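Local coordinates for protein sulfate transporter 4.1, chloroplastic (Arabidopsis thaliana, PDB 7LHV) that cotransports sulfate with protons across the membrane and may play a role in regulating sulfate assimilation, at residues L128-A139 with G408-L419. Residues are numbered along the deposited sequence; the frame is centred on the assembly and turned at random.
Sequences LYSSFVPVFVYA and GLITGIIIGCSL
The ring of Phe-132 turns an edge to the backbone of Gly-412, whose O lies near the ring plane 3.9 Å from Phe-132 CD1, while CE1 reaches Gly-416 CA. The side chain of Phe-136 crosses those of Leu-409 and Ile-413 at about a right angle: its CE1 lies against the backbone of Gly-412, CZ meets Ile-413 CG1, CD2 comes 3.6 Å from Leu-409 CD2, and Phe-132 O sits at the ring edge. These contacts join two predicted transmembrane helices of the SLC26/SulP membrane domain, 125-141 and 406-426, which run roughly antiparallel (145°) with the segment axes 8.4 Å apart. Phe-132 is a knob in the hole formed by Gly-412, Ile-415, Gly-416 and Leu-419; its CG, anti to the backbone N (chi1 178°), carries the ring there. The bare backbone of Gly-412 leaves room for Phe-136 and Val-135. At the far end Leu-419 divides its methyls, CD1 against Phe-132 CB and CD2 against Leu-128 CB and the Tyr-129 ring. No hydrogen bond links the segments; Thr-411 OG1 is hydrogen-bonded to Gly-102 O of helix 91-119 and to Ser-407 O. Ile-415 CG2 lies against Leu-128 O, and Ala-139 CB packs 3.7 Å from Leu-409 CG.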
# COMPACT_ATOMS: atom_id res chain seq x y z
N LEU A 128 18.30 -26.04 20.90
CA LEU A 128 18.69 -27.28 20.24
C LEU A 128 17.50 -27.98 19.62
O LEU A 128 17.58 -28.48 18.50
CB LEU A 128 19.39 -28.21 21.24
CG LEU A 128 20.72 -27.70 21.80
CD1 LEU A 128 21.32 -28.73 22.74
CD2 LEU A 128 21.68 -27.38 20.67
N TYR A 129 16.37 -28.00 20.33
CA TYR A 129 15.13 -28.51 19.74
C TYR A 129 14.82 -27.77 18.45
O TYR A 129 14.51 -28.39 17.42
CB TYR A 129 13.97 -28.35 20.73
CG TYR A 129 14.11 -29.13 22.02
CD1 TYR A 129 14.98 -30.21 22.11
CD2 TYR A 129 13.37 -28.79 23.14
CE1 TYR A 129 15.10 -30.93 23.29
CE2 TYR A 129 13.49 -29.50 24.32
CZ TYR A 129 14.35 -30.57 24.39
OH TYR A 129 14.47 -31.28 25.56
N SER A 130 14.95 -26.44 18.46
CA SER A 130 14.67 -25.64 17.28
C SER A 130 15.64 -25.91 16.14
O SER A 130 15.40 -25.46 15.02
CB SER A 130 14.69 -24.15 17.64
OG SER A 130 14.31 -23.37 16.53
N SER A 131 16.75 -26.61 16.41
CA SER A 131 17.66 -27.03 15.36
C SER A 131 17.54 -28.51 15.03
O SER A 131 18.14 -28.96 14.05
CB SER A 131 19.11 -26.72 15.75
OG SER A 131 19.31 -25.33 15.93
N PHE A 132 16.81 -29.29 15.83
CA PHE A 132 16.81 -30.73 15.63
C PHE A 132 15.77 -31.16 14.59
O PHE A 132 16.12 -31.64 13.51
CB PHE A 132 16.56 -31.45 16.95
CG PHE A 132 16.50 -32.94 16.83
CD1 PHE A 132 17.49 -33.63 16.17
CD2 PHE A 132 15.44 -33.64 17.37
CE1 PHE A 132 17.43 -35.00 16.05
CE2 PHE A 132 15.37 -35.01 17.26
CZ PHE A 132 16.37 -35.69 16.59
N VAL A 133 14.49 -30.98 14.90
CA VAL A 133 13.42 -31.56 14.10
C VAL A 133 13.19 -30.77 12.81
O VAL A 133 13.09 -31.38 11.74
CB VAL A 133 12.13 -31.70 14.91
CG1 VAL A 133 10.97 -32.06 14.00
CG2 VAL A 133 12.30 -32.76 15.97
N PRO A 134 13.08 -29.43 12.85
CA PRO A 134 12.87 -28.72 11.58
C PRO A 134 13.95 -28.97 10.54
O PRO A 134 13.63 -29.10 9.35
CB PRO A 134 12.82 -27.24 12.00
CG PRO A 134 13.40 -27.20 13.35
CD PRO A 134 13.05 -28.50 13.98
N VAL A 135 15.21 -29.09 10.96
CA VAL A 135 16.29 -29.32 10.00
C VAL A 135 16.04 -30.61 9.22
O VAL A 135 16.01 -30.61 7.98
CB VAL A 135 17.65 -29.34 10.71
CG1 VAL A 135 18.70 -29.97 9.82
CG2 VAL A 135 18.06 -27.94 11.08
N PHE A 136 15.81 -31.72 9.93
CA PHE A 136 15.46 -32.96 9.26
C PHE A 136 14.25 -32.79 8.35
O PHE A 136 14.18 -33.38 7.28
CB PHE A 136 15.18 -34.08 10.26
CG PHE A 136 16.41 -34.65 10.90
CD1 PHE A 136 17.07 -33.96 11.90
CD2 PHE A 136 16.90 -35.88 10.52
CE1 PHE A 136 18.20 -34.49 12.49
CE2 PHE A 136 18.02 -36.41 11.10
CZ PHE A 136 18.68 -35.71 12.09
N VAL A 137 13.29 -31.97 8.78
CA VAL A 137 12.14 -31.72 7.92
C VAL A 137 12.55 -30.89 6.71
O VAL A 137 12.20 -31.21 5.57
CB VAL A 137 11.00 -31.06 8.71
CG1 VAL A 137 9.85 -30.75 7.79
CG2 VAL A 137 10.55 -31.98 9.82
N TYR A 138 13.35 -29.84 6.94
CA TYR A 138 13.68 -28.95 5.83
C TYR A 138 14.47 -29.69 4.76
O TYR A 138 14.19 -29.54 3.56
CB TYR A 138 14.47 -27.75 6.34
CG TYR A 138 14.77 -26.75 5.25
CD1 TYR A 138 13.80 -25.85 4.84
CD2 TYR A 138 16.00 -26.71 4.62
CE1 TYR A 138 14.06 -24.93 3.85
CE2 TYR A 138 16.27 -25.80 3.63
CZ TYR A 138 15.29 -24.91 3.24
OH TYR A 138 15.54 -24.00 2.25
N ALA A 139 15.43 -30.52 5.17
CA ALA A 139 16.22 -31.28 4.21
C ALA A 139 15.35 -32.18 3.34
O ALA A 139 15.78 -32.57 2.26
CB ALA A 139 17.27 -32.12 4.94
N GLY A 408 22.50 -30.42 5.49
CA GLY A 408 21.54 -30.15 6.55
C GLY A 408 21.33 -31.35 7.45
O GLY A 408 21.45 -31.25 8.68
N LEU A 409 21.05 -32.51 6.85
CA LEU A 409 20.76 -33.71 7.64
C LEU A 409 21.90 -34.00 8.61
O LEU A 409 21.67 -34.18 9.81
CB LEU A 409 20.53 -34.91 6.72
CG LEU A 409 19.15 -35.05 6.08
CD1 LEU A 409 19.13 -36.25 5.16
CD2 LEU A 409 18.08 -35.17 7.15
N ILE A 410 23.13 -34.02 8.11
CA ILE A 410 24.28 -34.27 8.97
C ILE A 410 24.30 -33.27 10.12
O ILE A 410 24.46 -33.64 11.29
CB ILE A 410 25.59 -34.20 8.16
CG1 ILE A 410 25.54 -35.21 7.00
CG2 ILE A 410 26.78 -34.46 9.05
CD1 ILE A 410 25.62 -36.65 7.45
N THR A 411 24.07 -31.99 9.80
CA THR A 411 24.00 -30.98 10.85
C THR A 411 22.97 -31.37 11.90
O THR A 411 23.28 -31.43 13.10
CB THR A 411 23.65 -29.62 10.25
OG1 THR A 411 24.78 -29.10 9.54
CG2 THR A 411 23.25 -28.64 11.33
N GLY A 412 21.77 -31.73 11.45
CA GLY A 412 20.75 -32.16 12.39
C GLY A 412 21.21 -33.34 13.22
O GLY A 412 21.00 -33.38 14.43
N ILE A 413 21.88 -34.30 12.58
CA ILE A 413 22.38 -35.46 13.31
C ILE A 413 23.30 -35.01 14.43
O ILE A 413 23.19 -35.47 15.57
CB ILE A 413 23.09 -36.44 12.35
CG1 ILE A 413 22.07 -37.09 11.42
CG2 ILE A 413 23.84 -37.50 13.13
CD1 ILE A 413 22.70 -37.81 10.24
N ILE A 414 24.19 -34.05 14.14
CA ILE A 414 25.07 -33.52 15.17
C ILE A 414 24.24 -33.01 16.34
O ILE A 414 24.49 -33.36 17.50
CB ILE A 414 25.97 -32.41 14.60
CG1 ILE A 414 26.85 -32.97 13.48
CG2 ILE A 414 26.83 -31.81 15.69
CD1 ILE A 414 27.66 -34.18 13.88
N ILE A 415 23.20 -32.23 16.05
CA ILE A 415 22.32 -31.73 17.10
C ILE A 415 21.77 -32.89 17.91
O ILE A 415 21.85 -32.90 19.15
CB ILE A 415 21.19 -30.88 16.50
CG1 ILE A 415 21.76 -29.78 15.61
CG2 ILE A 415 20.35 -30.27 17.60
CD1 ILE A 415 22.56 -28.75 16.35
N GLY A 416 21.28 -33.92 17.22
CA GLY A 416 20.76 -35.07 17.93
C GLY A 416 21.78 -35.68 18.86
O GLY A 416 21.48 -35.98 20.02
N CYS A 417 23.03 -35.79 18.39
CA CYS A 417 24.09 -36.33 19.23
C CYS A 417 24.21 -35.52 20.51
O CYS A 417 24.26 -36.08 21.61
CB CYS A 417 25.41 -36.35 18.47
SG CYS A 417 25.46 -37.52 17.10
N SER A 418 24.21 -34.19 20.39
CA SER A 418 24.24 -33.35 21.58
C SER A 418 23.07 -33.69 22.50
O SER A 418 23.27 -34.01 23.68
CB SER A 418 24.20 -31.87 21.19
OG SER A 418 25.32 -31.53 20.39
N LEU A 419 21.87 -33.75 21.93
CA LEU A 419 20.68 -34.00 22.74
C LEU A 419 20.73 -35.37 23.39
O LEU A 419 19.96 -35.63 24.32
CB LEU A 419 19.42 -33.88 21.87
CG LEU A 419 19.05 -32.48 21.41
CD1 LEU A 419 17.99 -32.54 20.33
CD2 LEU A 419 18.57 -31.65 22.57